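Local coordinates for glycosyl hydrolase, family 31/fibronectin type III domain protein (Clostridium perfringens, PDB 4UAP) that binds N-acetylgalactosamine through a calcium-containing family 32 carbohydrate-binding module with a beta-sandwich fold, part of a family 31 glycoside hydrolase, at residues G27-D32 / T71-M76; S34-L39 / A141-E146; A85-V90 / A107-A112; M19-L24 / F55-E60; V93-G98 / F123-I128. All coordinates share one frame; numbering follows the deposited sequence. Where two conformers were deposited one is given.

Contact 1 (G27-D32 / T71-M76). With CA (calcium ion), chain D; NGA (2-acetamido-2-deoxy-beta-D-galactopyranose), chain C.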
# COMPACT_ATOMS: atom_id res chain seq x y z
N GLY A 27 -10.57 5.80 -3.43
CA GLY A 27 -10.67 6.34 -4.77
C GLY A 27 -9.96 7.67 -4.93
O GLY A 27 -10.28 8.45 -5.83
N THR A 28 -8.99 7.95 -4.06
CA THR A 28 -8.21 9.18 -4.14
C THR A 28 -6.75 8.86 -4.38
O THR A 28 -6.07 8.37 -3.49
CB THR A 28 -8.33 10.03 -2.86
OG1 THR A 28 -8.08 9.22 -1.71
CG2 THR A 28 -9.73 10.64 -2.75
N THR A 29 -6.26 9.18 -5.58
CA THR A 29 -4.88 8.83 -5.92
C THR A 29 -3.91 10.00 -5.81
O THR A 29 -2.71 9.83 -6.04
CB THR A 29 -4.80 8.28 -7.36
OG1 THR A 29 -5.35 9.26 -8.26
CG2 THR A 29 -5.58 6.98 -7.49
N SER A 30 -4.40 11.18 -5.46
CA SER A 30 -3.51 12.34 -5.34
C SER A 30 -2.65 12.21 -4.09
O SER A 30 -2.94 11.40 -3.21
CB SER A 30 -4.31 13.64 -5.30
OG SER A 30 -4.86 13.84 -4.01
N SER A 31 -1.61 13.03 -4.01
CA SER A 31 -0.68 13.00 -2.87
C SER A 31 -1.11 13.89 -1.71
O SER A 31 -0.40 13.98 -0.70
CB SER A 31 0.72 13.41 -3.33
OG SER A 31 1.26 12.47 -4.25
N ASP A 32 -2.27 14.52 -1.83
CA ASP A 32 -2.81 15.40 -0.78
C ASP A 32 -2.94 14.65 0.53
O ASP A 32 -3.19 13.45 0.52
CB ASP A 32 -4.17 15.95 -1.20
CG ASP A 32 -4.11 16.81 -2.47
OD1 ASP A 32 -3.31 17.77 -2.50
OD2 ASP A 32 -4.85 16.52 -3.43
N THR A 71 -1.75 -1.66 -8.50
CA THR A 71 -0.99 -0.45 -8.69
C THR A 71 -0.99 0.36 -7.40
O THR A 71 -2.05 0.73 -6.90
CB THR A 71 -1.57 0.41 -9.82
OG1 THR A 71 -1.48 -0.31 -11.06
CG2 THR A 71 -0.81 1.72 -9.94
N ILE A 72 0.21 0.61 -6.88
CA ILE A 72 0.40 1.39 -5.68
C ILE A 72 0.74 2.83 -6.09
O ILE A 72 1.67 3.04 -6.87
CB ILE A 72 1.52 0.80 -4.79
CG1 ILE A 72 1.21 -0.67 -4.45
CG2 ILE A 72 1.71 1.63 -3.51
CD1 ILE A 72 2.36 -1.42 -3.78
N TYR A 73 -0.02 3.79 -5.59
CA TYR A 73 0.23 5.19 -5.87
C TYR A 73 1.04 5.81 -4.74
O TYR A 73 0.59 5.87 -3.59
CB TYR A 73 -1.08 5.94 -6.09
CG TYR A 73 -1.80 5.54 -7.36
CD1 TYR A 73 -2.61 4.40 -7.40
CD2 TYR A 73 -1.68 6.30 -8.52
CE1 TYR A 73 -3.27 4.03 -8.56
CE2 TYR A 73 -2.33 5.93 -9.70
CZ TYR A 73 -3.12 4.81 -9.71
OH TYR A 73 -3.77 4.46 -10.86
N ASN A 74 2.24 6.26 -5.08
CA ASN A 74 3.18 6.76 -4.08
C ASN A 74 3.06 8.26 -3.88
O ASN A 74 2.62 8.98 -4.76
CB ASN A 74 4.61 6.40 -4.50
CG ASN A 74 4.82 4.91 -4.55
OD1 ASN A 74 4.55 4.20 -3.59
ND2 ASN A 74 5.28 4.41 -5.70
N ARG A 75 3.45 8.71 -2.69
CA ARG A 75 3.35 10.13 -2.37
C ARG A 75 4.42 10.90 -3.13
O ARG A 75 5.61 10.68 -2.93
CB ARG A 75 3.48 10.37 -0.87
CG ARG A 75 3.33 11.84 -0.50
CD ARG A 75 3.64 12.09 0.96
NE ARG A 75 3.50 13.50 1.28
CZ ARG A 75 3.66 14.00 2.50
NH1 ARG A 75 3.97 13.19 3.51
NH2 ARG A 75 3.51 15.30 2.71
N MET A 76 3.98 11.81 -3.99
CA MET A 76 4.91 12.58 -4.81
C MET A 76 4.88 14.07 -4.45
O MET A 76 3.86 14.59 -3.98
CB MET A 76 4.59 12.42 -6.31
CG MET A 76 4.47 10.95 -6.77
SD MET A 76 5.94 9.94 -6.47
CE MET A 76 7.00 10.55 -7.78
CA CA D . -6.52 7.34 -1.27
C1 NGA C . 5.88 15.53 8.07
C2 NGA C . 5.07 15.63 6.78
C3 NGA C . 3.78 14.85 6.93
C4 NGA C . 4.10 13.44 7.40
C5 NGA C . 4.79 13.54 8.77
C6 NGA C . 5.21 12.22 9.40
C7 NGA C . 5.12 17.56 5.24
C8 NGA C . 4.72 18.99 5.04
N2 NGA C . 4.79 17.02 6.42
O1 NGA C . 7.20 15.90 7.78
O3 NGA C . 3.12 14.87 5.68
O4 NGA C . 4.96 12.84 6.46
O5 NGA C . 5.98 14.24 8.62
O6 NGA C . 5.94 12.47 10.59
O7 NGA C . 5.71 16.95 4.34
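Thr29 and Ser31 meet Tyr73 and the turn at Arg75-Met76, where the calcium-binding loop of this beta-sandwich module runs beside the end of strand 64-74. Thr28 comes first and turns to the metal: its carbonyl O and OG1 both bind the calcium ion, each at 2.5 Å. Thr29 follows over the Tyr73 ring, with CG2 3.8 Å from the ring centroid and 5° off the normal, a CH-pi contact over the middle of one face. The phenol's OH is held by Glu146. Ser30, its CB pointing away from the strand, donates OG to Asp32 OD2 and also bonds Ser35 OG. Ser31 makes the polar link: its OG, anti to the carbonyl carbon (chi1 -65°), accepts from Met76 N at 2.8 Å, nearly straight at 174°. That bond fixes the backbone just beyond Arg75, whose side chain is extended from CG to NE and reaches the bound N-acetylgalactosamine. There NH1 donates to the sugar's O3 at 2.9 Å and to O4 at 3.1 Å.

Contact 2 (S34-L39 / A141-E146). With CA (calcium ion), chain D.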
# COMPACT_ATOMS: atom_id res chain seq x y z
N SER A 34 -5.31 14.57 2.47
CA SER A 34 -6.66 14.03 2.58
C SER A 34 -6.86 12.73 1.79
O SER A 34 -7.87 12.04 1.98
CB SER A 34 -7.67 15.08 2.13
OG SER A 34 -7.44 15.44 0.78
N SER A 35 -5.91 12.39 0.92
CA SER A 35 -6.00 11.16 0.11
C SER A 35 -5.31 9.94 0.73
O SER A 35 -5.63 8.80 0.39
CB SER A 35 -5.39 11.39 -1.28
OG SER A 35 -6.01 12.47 -1.97
N ARG A 36 -4.35 10.18 1.62
CA ARG A 36 -3.35 9.17 1.95
C ARG A 36 -3.61 8.33 3.19
O ARG A 36 -4.30 8.77 4.12
CB ARG A 36 -1.98 9.84 2.13
CG ARG A 36 -1.48 10.67 0.96
CD ARG A 36 0.01 10.94 1.12
NE ARG A 36 0.33 11.38 2.48
CZ ARG A 36 0.38 12.65 2.88
NH1 ARG A 36 0.15 13.65 2.02
NH2 ARG A 36 0.66 12.92 4.14
N MET A 37 -3.04 7.13 3.19
CA MET A 37 -2.76 6.36 4.40
C MET A 37 -1.33 6.68 4.84
O MET A 37 -0.39 6.54 4.04
CB MET A 37 -2.91 4.85 4.15
CG MET A 37 -2.70 3.96 5.40
SD MET A 37 -1.98 2.32 5.10
CE MET A 37 -0.29 2.83 4.89
N ASP A 38 -1.17 7.12 6.08
CA ASP A 38 0.13 7.46 6.64
C ASP A 38 0.37 6.70 7.95
O ASP A 38 -0.54 6.57 8.77
CB ASP A 38 0.23 8.97 6.94
CG ASP A 38 0.59 9.82 5.71
OD1 ASP A 38 0.38 9.41 4.54
OD2 ASP A 38 1.07 10.95 5.93
N LEU A 39 1.60 6.24 8.16
CA LEU A 39 2.04 5.83 9.48
C LEU A 39 1.92 7.04 10.42
O LEU A 39 1.95 8.18 9.95
CB LEU A 39 3.48 5.33 9.42
CG LEU A 39 3.70 3.88 9.85
CD1 LEU A 39 2.87 2.93 9.00
CD2 LEU A 39 5.19 3.52 9.79
N ALA A 141 3.94 6.90 3.62
CA ALA A 141 2.76 7.51 3.03
C ALA A 141 2.42 6.81 1.73
O ALA A 141 3.26 6.67 0.85
CB ALA A 141 2.99 9.01 2.79
N ILE A 142 1.17 6.36 1.62
CA ILE A 142 0.67 5.75 0.40
C ILE A 142 -0.64 6.42 0.01
O ILE A 142 -1.53 6.55 0.84
CB ILE A 142 0.47 4.23 0.57
CG1 ILE A 142 1.81 3.56 0.92
CG2 ILE A 142 -0.15 3.62 -0.68
CD1 ILE A 142 1.67 2.05 1.30
N ASN A 143 -0.77 6.85 -1.25
CA ASN A 143 -1.98 7.52 -1.71
C ASN A 143 -3.16 6.58 -1.90
O ASN A 143 -4.29 6.90 -1.56
CB ASN A 143 -1.73 8.24 -3.04
CG ASN A 143 -0.62 9.25 -2.96
OD1 ASN A 143 -0.09 9.53 -1.88
ND2 ASN A 143 -0.27 9.83 -4.11
N GLU A 144 -2.90 5.42 -2.49
CA GLU A 144 -3.97 4.55 -2.96
C GLU A 144 -3.35 3.27 -3.47
O GLU A 144 -2.21 3.27 -3.92
CB GLU A 144 -4.78 5.23 -4.09
CG GLU A 144 -6.06 4.46 -4.51
CD GLU A 144 -7.30 4.87 -3.70
OE1 GLU A 144 -8.40 4.36 -3.98
OE2 GLU A 144 -7.17 5.70 -2.77
N ILE A 145 -4.09 2.18 -3.37
CA ILE A 145 -3.71 0.95 -4.04
C ILE A 145 -4.92 0.49 -4.83
O ILE A 145 -6.00 0.35 -4.26
CB ILE A 145 -3.23 -0.14 -3.06
CG1 ILE A 145 -1.98 0.34 -2.31
CG2 ILE A 145 -2.95 -1.45 -3.81
CD1 ILE A 145 -1.45 -0.63 -1.21
N GLU A 146 -4.74 0.30 -6.13
CA GLU A 146 -5.82 -0.08 -7.05
C GLU A 146 -5.60 -1.48 -7.62
O GLU A 146 -4.46 -1.84 -7.93
CB GLU A 146 -5.92 0.91 -8.21
CG GLU A 146 -6.33 2.30 -7.80
CD GLU A 146 -6.56 3.20 -8.99
OE1 GLU A 146 -5.99 2.92 -10.07
OE2 GLU A 146 -7.32 4.19 -8.84
CA CA D . -6.52 7.34 -1.27
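Met37 and Ile142 are the backbone-bonded pair of this contact, antiparallel, each backbone N reaching the other's carbonyl O at 2.9 Å. Their side chains lie side by side and point the same way but touch lightly, Met37 CE resting 4.2 Å from Ile142 CD1. The tight packing is at Ala141 CB, in the neighbouring non-hydrogen-bonded pair with Asp38: Asp38 OD1 comes within 3.2 Å of that methyl, and Arg36 NE lies 3.6 Å from it. The bend of Arg36 at chi3 (-46°) places NE, and NE and NH2 then meet Asp38 side-on, one nitrogen to each carboxylate oxygen, both on the syn side; the NH2-OD2 salt bridge is 2.7 Å long and nearly straight. This two-point grip holds the guanidinium beside the sugar pocket that Arg36 helps to line, and Asp33 gives it a second acidic partner. Asn143 OD1 is buried against Arg36 CD with no polar partner in the model, whereas ND2 is hydrogen-bonded to Thr29 O. Toward Ser34, which is exposed, the direct contact loosens and the calcium ion becomes the link: Ser35 O and Asn143 O stand 3.0 Å apart because both bind it, and Glu144 OE2 binds the ion at 2.3 Å. Strand 37-38 thus pairs with strand 141-149, flanked by strand 64-74 in the same sheet, while Phe55 and Met57 of strand 55-61 pack on Met37.

Contact 3 (A85-V90 / A107-A112)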
# COMPACT_ATOMS: atom_id res chain seq x y z
N ALA A 85 8.61 10.85 2.55
CA ALA A 85 7.80 9.94 3.37
C ALA A 85 7.26 8.75 2.56
O ALA A 85 6.67 7.83 3.13
CB ALA A 85 6.64 10.70 4.02
N ALA A 86 7.46 8.77 1.24
CA ALA A 86 6.94 7.70 0.38
C ALA A 86 7.65 6.35 0.58
O ALA A 86 8.76 6.26 1.10
CB ALA A 86 7.04 8.13 -1.08
N MET A 87 6.96 5.30 0.15
CA MET A 87 7.50 3.94 0.13
C MET A 87 8.76 3.86 -0.75
O MET A 87 8.84 4.50 -1.81
CB MET A 87 6.42 2.97 -0.37
CG MET A 87 6.61 1.50 0.07
SD MET A 87 5.13 0.52 -0.32
CE MET A 87 5.01 0.77 -2.08
N LYS A 88 9.74 3.09 -0.30
CA LYS A 88 10.98 2.89 -1.04
C LYS A 88 11.14 1.43 -1.45
O LYS A 88 11.76 1.12 -2.47
CB LYS A 88 12.19 3.31 -0.21
CG LYS A 88 13.52 3.22 -0.97
CD LYS A 88 14.71 3.63 -0.10
CE LYS A 88 15.98 3.73 -0.95
NZ LYS A 88 17.19 4.03 -0.12
N LYS A 89 10.58 0.52 -0.64
CA LYS A 89 10.73 -0.91 -0.85
C LYS A 89 9.49 -1.66 -0.37
O LYS A 89 8.94 -1.39 0.69
CB LYS A 89 11.96 -1.43 -0.12
CG LYS A 89 12.29 -2.90 -0.36
CD LYS A 89 13.64 -3.20 0.28
CE LYS A 89 13.92 -4.68 0.40
NZ LYS A 89 15.26 -4.89 1.05
N VAL A 90 9.06 -2.63 -1.16
CA VAL A 90 7.79 -3.30 -0.91
C VAL A 90 7.91 -4.75 -1.33
O VAL A 90 8.70 -5.09 -2.21
CB VAL A 90 6.63 -2.62 -1.69
CG1 VAL A 90 6.82 -2.78 -3.20
CG2 VAL A 90 5.26 -3.13 -1.23
N ALA A 107 12.24 -2.63 -5.13
CA ALA A 107 13.11 -1.78 -4.31
C ALA A 107 13.49 -0.49 -5.02
O ALA A 107 13.25 -0.35 -6.22
CB ALA A 107 14.36 -2.56 -3.89
N ASN A 108 14.08 0.45 -4.27
CA ASN A 108 14.51 1.73 -4.81
C ASN A 108 13.40 2.43 -5.58
O ASN A 108 13.63 2.99 -6.66
CB ASN A 108 15.74 1.54 -5.69
CG ASN A 108 16.87 0.89 -4.93
OD1 ASN A 108 17.23 -0.26 -5.19
ND2 ASN A 108 17.43 1.61 -3.97
N ILE A 109 12.20 2.40 -5.03
CA ILE A 109 11.05 3.00 -5.68
C ILE A 109 11.24 4.49 -5.80
O ILE A 109 11.55 5.15 -4.81
CB ILE A 109 9.75 2.69 -4.91
CG1 ILE A 109 9.47 1.18 -4.96
CG2 ILE A 109 8.59 3.49 -5.49
CD1 ILE A 109 8.42 0.72 -3.96
N THR A 110 11.06 5.03 -7.00
CA THR A 110 11.16 6.47 -7.22
C THR A 110 10.02 7.03 -8.07
O THR A 110 9.97 8.24 -8.31
CB THR A 110 12.49 6.87 -7.92
OG1 THR A 110 12.62 6.15 -9.15
CG2 THR A 110 13.69 6.59 -7.01
N SER A 111 9.12 6.18 -8.54
CA SER A 111 8.10 6.64 -9.49
C SER A 111 6.73 6.84 -8.84
O SER A 111 6.48 6.38 -7.73
CB SER A 111 7.98 5.65 -10.65
OG SER A 111 7.63 4.37 -10.18
N ALA A 112 5.84 7.53 -9.56
CA ALA A 112 4.51 7.85 -9.05
C ALA A 112 3.68 6.60 -8.79
O ALA A 112 2.80 6.60 -7.93
CB ALA A 112 3.78 8.77 -10.02
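Ile109 points its side chain at the strand opposite and crosses both Met87 and Val90 obliquely, its CD1 serving as the common meeting point. Met87 CE and Val90 CG1 each lie 3.9 Å from that methyl. Met87 gets there with an extended chain that bends only at chi3 (58°), while Val90 has CG1 between its backbone N and carbonyl carbon, the branch that makes the touch. The backbone of Lys88 fills in between: Ile109 CG1 packs 3.4 Å from Lys88 O. That oxygen is also the acceptor of the hydrogen bond joining the segments, from Ile109 N at 2.9 Å and 177°, with the donor tilted 21° from the carbonyl plane. Asn108 N is almost as close to the same oxygen, but its angle is too poor for a bond. The partly exposed lysines form the rim of the contact. Both are extended beyond CG, and their aliphatic parts brush the loop, Lys89 CG lying 4.1 Å from Ala107 CB. Ile109, from the loop between strands 99-106 and 113-118, packs between strand 87-96 of one sheet of the sandwich and Asn74 and Thr114 of the other. Lys88 and Lys89 together face Asp132 of strand 125-133, a classic beta bulge, and it is the carbonyl of the first bulge residue that receives Ile109 N.

Contact 4 (M19-L24 / F55-E60). With CA (calcium ion), chain D.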
# COMPACT_ATOMS: atom_id res chain seq x y z
N MET A 19 -6.13 8.97 8.69
CA MET A 19 -5.32 8.56 7.55
C MET A 19 -5.12 7.04 7.60
O MET A 19 -4.00 6.55 7.47
CB MET A 19 -3.97 9.30 7.55
CG MET A 19 -4.10 10.82 7.72
SD MET A 19 -2.55 11.77 7.59
CE MET A 19 -2.29 11.70 5.83
N GLY A 20 -6.21 6.31 7.80
CA GLY A 20 -6.15 4.87 8.00
C GLY A 20 -6.26 4.05 6.72
O GLY A 20 -6.15 4.57 5.62
N LEU A 21 -6.48 2.75 6.90
CA LEU A 21 -6.50 1.78 5.80
C LEU A 21 -7.50 2.12 4.71
O LEU A 21 -7.28 1.83 3.54
CB LEU A 21 -6.81 0.38 6.36
CG LEU A 21 -5.75 -0.21 7.29
CD1 LEU A 21 -6.23 -1.51 7.95
CD2 LEU A 21 -4.47 -0.43 6.53
N ASP A 22 -8.62 2.74 5.10
CA ASP A 22 -9.67 3.10 4.17
C ASP A 22 -9.18 4.04 3.08
O ASP A 22 -9.70 4.03 1.96
CB ASP A 22 -10.84 3.74 4.92
CG ASP A 22 -10.42 4.98 5.70
OD1 ASP A 22 -9.65 4.84 6.68
OD2 ASP A 22 -10.86 6.09 5.34
N LYS A 23 -8.15 4.83 3.39
CA LYS A 23 -7.60 5.79 2.42
C LYS A 23 -6.80 5.10 1.31
O LYS A 23 -6.41 5.73 0.34
CB LYS A 23 -6.73 6.83 3.14
CG LYS A 23 -7.51 7.75 4.09
CD LYS A 23 -8.55 8.57 3.32
CE LYS A 23 -9.38 9.48 4.24
NZ LYS A 23 -8.65 10.73 4.61
N LEU A 24 -6.56 3.80 1.46
CA LEU A 24 -5.89 3.04 0.40
C LEU A 24 -6.87 2.71 -0.73
O LEU A 24 -6.45 2.46 -1.86
CB LEU A 24 -5.29 1.74 0.94
CG LEU A 24 -4.14 1.84 1.95
CD1 LEU A 24 -3.82 0.44 2.54
CD2 LEU A 24 -2.90 2.47 1.30
N PHE A 55 5.21 -2.72 7.45
CA PHE A 55 3.78 -2.59 7.67
C PHE A 55 3.00 -3.42 6.65
O PHE A 55 3.13 -3.24 5.45
CB PHE A 55 3.34 -1.12 7.61
CG PHE A 55 1.88 -0.93 7.88
CD1 PHE A 55 1.39 -1.09 9.17
CD2 PHE A 55 1.00 -0.60 6.86
CE1 PHE A 55 0.04 -0.94 9.44
CE2 PHE A 55 -0.36 -0.45 7.12
CZ PHE A 55 -0.84 -0.62 8.42
N GLU A 56 2.19 -4.33 7.16
CA GLU A 56 1.48 -5.31 6.35
C GLU A 56 0.04 -4.87 6.10
O GLU A 56 -0.70 -4.55 7.03
CB GLU A 56 1.52 -6.66 7.06
CG GLU A 56 0.89 -7.81 6.33
CD GLU A 56 0.90 -9.07 7.20
OE1 GLU A 56 -0.07 -9.26 7.98
OE2 GLU A 56 1.88 -9.83 7.13
N MET A 57 -0.34 -4.86 4.82
CA MET A 57 -1.67 -4.47 4.39
C MET A 57 -2.31 -5.67 3.68
O MET A 57 -1.77 -6.17 2.69
CB MET A 57 -1.62 -3.26 3.46
CG MET A 57 -1.14 -1.95 4.12
SD MET A 57 -0.43 -0.73 2.94
CE MET A 57 1.20 -1.42 2.68
N THR A 58 -3.45 -6.13 4.18
CA THR A 58 -4.11 -7.31 3.63
C THR A 58 -5.35 -6.93 2.83
O THR A 58 -6.20 -6.19 3.31
CB THR A 58 -4.51 -8.29 4.73
OG1 THR A 58 -3.33 -8.72 5.42
CG2 THR A 58 -5.24 -9.52 4.14
N PHE A 59 -5.43 -7.44 1.60
CA PHE A 59 -6.55 -7.15 0.71
C PHE A 59 -7.27 -8.44 0.35
O PHE A 59 -6.65 -9.40 -0.11
CB PHE A 59 -6.06 -6.44 -0.56
CG PHE A 59 -5.39 -5.12 -0.28
CD1 PHE A 59 -4.04 -5.06 0.04
CD2 PHE A 59 -6.12 -3.94 -0.31
CE1 PHE A 59 -3.42 -3.84 0.31
CE2 PHE A 59 -5.51 -2.71 -0.06
CZ PHE A 59 -4.15 -2.67 0.26
N GLU A 60 -8.57 -8.45 0.55
CA GLU A 60 -9.36 -9.64 0.27
C GLU A 60 -10.51 -9.32 -0.66
O GLU A 60 -11.09 -8.23 -0.61
CB GLU A 60 -9.88 -10.26 1.56
CG GLU A 60 -8.81 -10.78 2.47
CD GLU A 60 -9.38 -11.23 3.80
OE1 GLU A 60 -9.61 -10.35 4.66
OE2 GLU A 60 -9.59 -12.45 3.99
CA CA D . -6.52 7.34 -1.27
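Leu21 and Leu24 rise from a short 3-10 turn, defined by the backbone bonds from Lys23 N to Gly20 O and from Leu24 N to Leu21 O, and meet segment 55-60 of strand 55-61 through side chains, the nearest CA atoms, of Leu21 and Met57, being 8.0 Å apart. Leu24 does most of the packing. Its CD1 is 3.6 Å from Met57 SD and 3.9 Å from Phe59 CZ, and its side chain crosses each of these at about a right angle. Met57 CG is anti to the carbonyl carbon (chi1 -66°), and both CG and SD border that leucine methyl. Leu21 reaches the strand with CD2, which lies at the edge of the Phe55 ring, near the ring plane and 4.1 Å from CZ. The contact between the segments is therefore apolar, made by branch tips against two rings and a thioether. Polar work is done on another part of the turn, where Lys23 O binds the calcium ion at 2.3 Å. Phe59 carries on into the core by meeting the ring of Phe147. Strand 55-61 lies between strands 6-9 and 125-133 in its sheet, and the turn packs against its inward side chains together with Met37 of strand 37-38, while Leu24 bonds by its backbone to Ile145 of strand 141-149.

Contact 5 (V93-G98 / F123-I128)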
# COMPACT_ATOMS: atom_id res chain seq x y z
N VAL A 93 2.60 -10.88 -1.48
CA VAL A 93 2.30 -12.30 -1.52
C VAL A 93 0.83 -12.45 -1.85
O VAL A 93 0.00 -11.68 -1.36
CB VAL A 93 2.60 -12.99 -0.18
CG1 VAL A 93 2.24 -14.47 -0.24
CG2 VAL A 93 4.07 -12.82 0.19
N GLY A 94 0.50 -13.43 -2.70
CA GLY A 94 -0.88 -13.68 -3.04
C GLY A 94 -1.28 -15.05 -2.53
O GLY A 94 -0.43 -15.93 -2.37
N TYR A 95 -2.57 -15.24 -2.28
CA TYR A 95 -3.09 -16.52 -1.82
C TYR A 95 -4.29 -16.95 -2.65
O TYR A 95 -5.10 -16.13 -3.08
CB TYR A 95 -3.49 -16.46 -0.34
CG TYR A 95 -2.35 -16.16 0.60
CD1 TYR A 95 -1.98 -14.85 0.88
CD2 TYR A 95 -1.63 -17.18 1.19
CE1 TYR A 95 -0.92 -14.57 1.73
CE2 TYR A 95 -0.58 -16.92 2.04
CZ TYR A 95 -0.23 -15.62 2.31
OH TYR A 95 0.82 -15.36 3.16
N LEU A 96 -4.40 -18.25 -2.87
CA LEU A 96 -5.56 -18.83 -3.50
C LEU A 96 -5.81 -20.19 -2.84
O LEU A 96 -4.95 -21.08 -2.90
CB LEU A 96 -5.37 -18.96 -5.02
CG LEU A 96 -6.59 -19.47 -5.80
CD1 LEU A 96 -7.78 -18.53 -5.65
CD2 LEU A 96 -6.24 -19.66 -7.27
N ASN A 97 -6.96 -20.32 -2.18
CA ASN A 97 -7.31 -21.54 -1.46
C ASN A 97 -6.22 -22.01 -0.51
O ASN A 97 -5.93 -23.20 -0.45
CB ASN A 97 -7.65 -22.65 -2.45
CG ASN A 97 -8.65 -22.21 -3.49
OD1 ASN A 97 -8.47 -22.44 -4.69
ND2 ASN A 97 -9.71 -21.54 -3.04
N GLY A 98 -5.61 -21.08 0.21
CA GLY A 98 -4.52 -21.41 1.11
C GLY A 98 -3.15 -21.51 0.45
O GLY A 98 -2.13 -21.31 1.12
N PHE A 123 -6.43 -14.82 -7.36
CA PHE A 123 -6.18 -14.73 -5.92
C PHE A 123 -7.45 -14.42 -5.17
O PHE A 123 -8.31 -13.72 -5.69
CB PHE A 123 -5.18 -13.61 -5.61
CG PHE A 123 -3.87 -13.74 -6.31
CD1 PHE A 123 -2.93 -14.65 -5.88
CD2 PHE A 123 -3.59 -12.94 -7.41
CE1 PHE A 123 -1.71 -14.77 -6.53
CE2 PHE A 123 -2.38 -13.05 -8.06
CZ PHE A 123 -1.44 -13.96 -7.62
N ASP A 124 -7.56 -14.91 -3.94
CA ASP A 124 -8.62 -14.41 -3.07
C ASP A 124 -8.09 -13.44 -2.01
O ASP A 124 -8.86 -12.76 -1.34
CB ASP A 124 -9.36 -15.55 -2.40
CG ASP A 124 -8.45 -16.64 -1.93
OD1 ASP A 124 -7.37 -16.31 -1.40
OD2 ASP A 124 -8.81 -17.83 -2.08
N LYS A 125 -6.76 -13.38 -1.87
CA LYS A 125 -6.12 -12.49 -0.90
C LYS A 125 -4.75 -12.03 -1.40
O LYS A 125 -4.01 -12.82 -1.99
CB LYS A 125 -5.96 -13.19 0.45
CG LYS A 125 -5.22 -12.39 1.47
CD LYS A 125 -4.78 -13.26 2.64
CE LYS A 125 -5.88 -13.46 3.63
NZ LYS A 125 -5.39 -14.29 4.77
N ILE A 126 -4.43 -10.76 -1.18
CA ILE A 126 -3.10 -10.26 -1.50
C ILE A 126 -2.60 -9.48 -0.30
O ILE A 126 -3.31 -8.65 0.27
CB ILE A 126 -3.13 -9.38 -2.77
CG1 ILE A 126 -3.32 -10.27 -4.00
CG2 ILE A 126 -1.84 -8.57 -2.89
CD1 ILE A 126 -3.38 -9.52 -5.30
N VAL A 127 -1.38 -9.80 0.12
CA VAL A 127 -0.81 -9.12 1.27
C VAL A 127 0.38 -8.32 0.79
O VAL A 127 1.31 -8.88 0.22
CB VAL A 127 -0.38 -10.09 2.37
CG1 VAL A 127 0.20 -9.31 3.55
CG2 VAL A 127 -1.56 -10.97 2.81
N ILE A 128 0.31 -7.01 1.00
CA ILE A 128 1.36 -6.09 0.56
C ILE A 128 2.09 -5.54 1.77
O ILE A 128 1.46 -5.00 2.67
CB ILE A 128 0.78 -4.92 -0.25
CG1 ILE A 128 0.02 -5.45 -1.47
CG2 ILE A 128 1.91 -3.93 -0.66
CD1 ILE A 128 -0.77 -4.42 -2.22
O HOH W 1 -6.39 -18.21 0.31
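Tyr95 and Lys125 lie side by side on the same face of an antiparallel pair of strands, pointing the same way, with Tyr95 CD1 3.7 Å from Lys125 CD. Lys125 CG is anti to the backbone N, and the chain bends at chi3 (-82°), which turns CE; its NZ is too far from the ring centroid, at 5.5 Å, for more than a weak cation-pi attraction. Val127 CG2 touches the same ring at its edge, 3.8 Å from CE1. The other face carries Gly94 and Ile126, and here the Phe123 ring lies obliquely to the glycine and packs directly on it, Phe123 CD1 being 3.6 Å from Gly94 CA. Backbone bonds fix the register at Val93-Val127 and at Tyr95-Lys125, where Lys125 N reaches Tyr95 O only weakly, at 3.4 Å. Asp124 N bonds to the same oxygen, so Asp124 and Lys125 both face Tyr95 in a classic beta bulge. The Asp124 carboxylate, with CG between the backbone N and carbonyl carbon (chi1 41°), turns to the hairpin end: OD2 accepts from Asn97 N at 3.1 Å and 175°, on its syn side. OD1 accepts from a water that also takes the N-H of Gly98. One carboxylate thus serves two backbone N-H groups of the turn after strand 87-96, one directly and one through water, which would stabilise its negative charge.

In the fold
Contacts 2 and 4 are the buried ones, with centres 7 and 6 Å from the centre of the chain, whereas contacts 1, 3 and 5 are partly buried and contact 5 lies farthest out, at 15 Å. Contacts 1, 2 and 4 share the calcium ion, each supplying ligands from different segments; contacts 1, 2 and 3 reach the sugar pocket, through Arg75, Arg36 and Ala85. Contacts 3 and 5 both use strand 87-96: contact 3 packs apolar side chains on Ile109 and has a bulge at Lys88-Lys89, while contact 5 has its bulge at Asp124-Lys125, with a carboxylate hydrogen-bonded to backbone N-H. Contact 4 meets purely through apolar side chains; contact 2 adds strand pairing and a salt bridge.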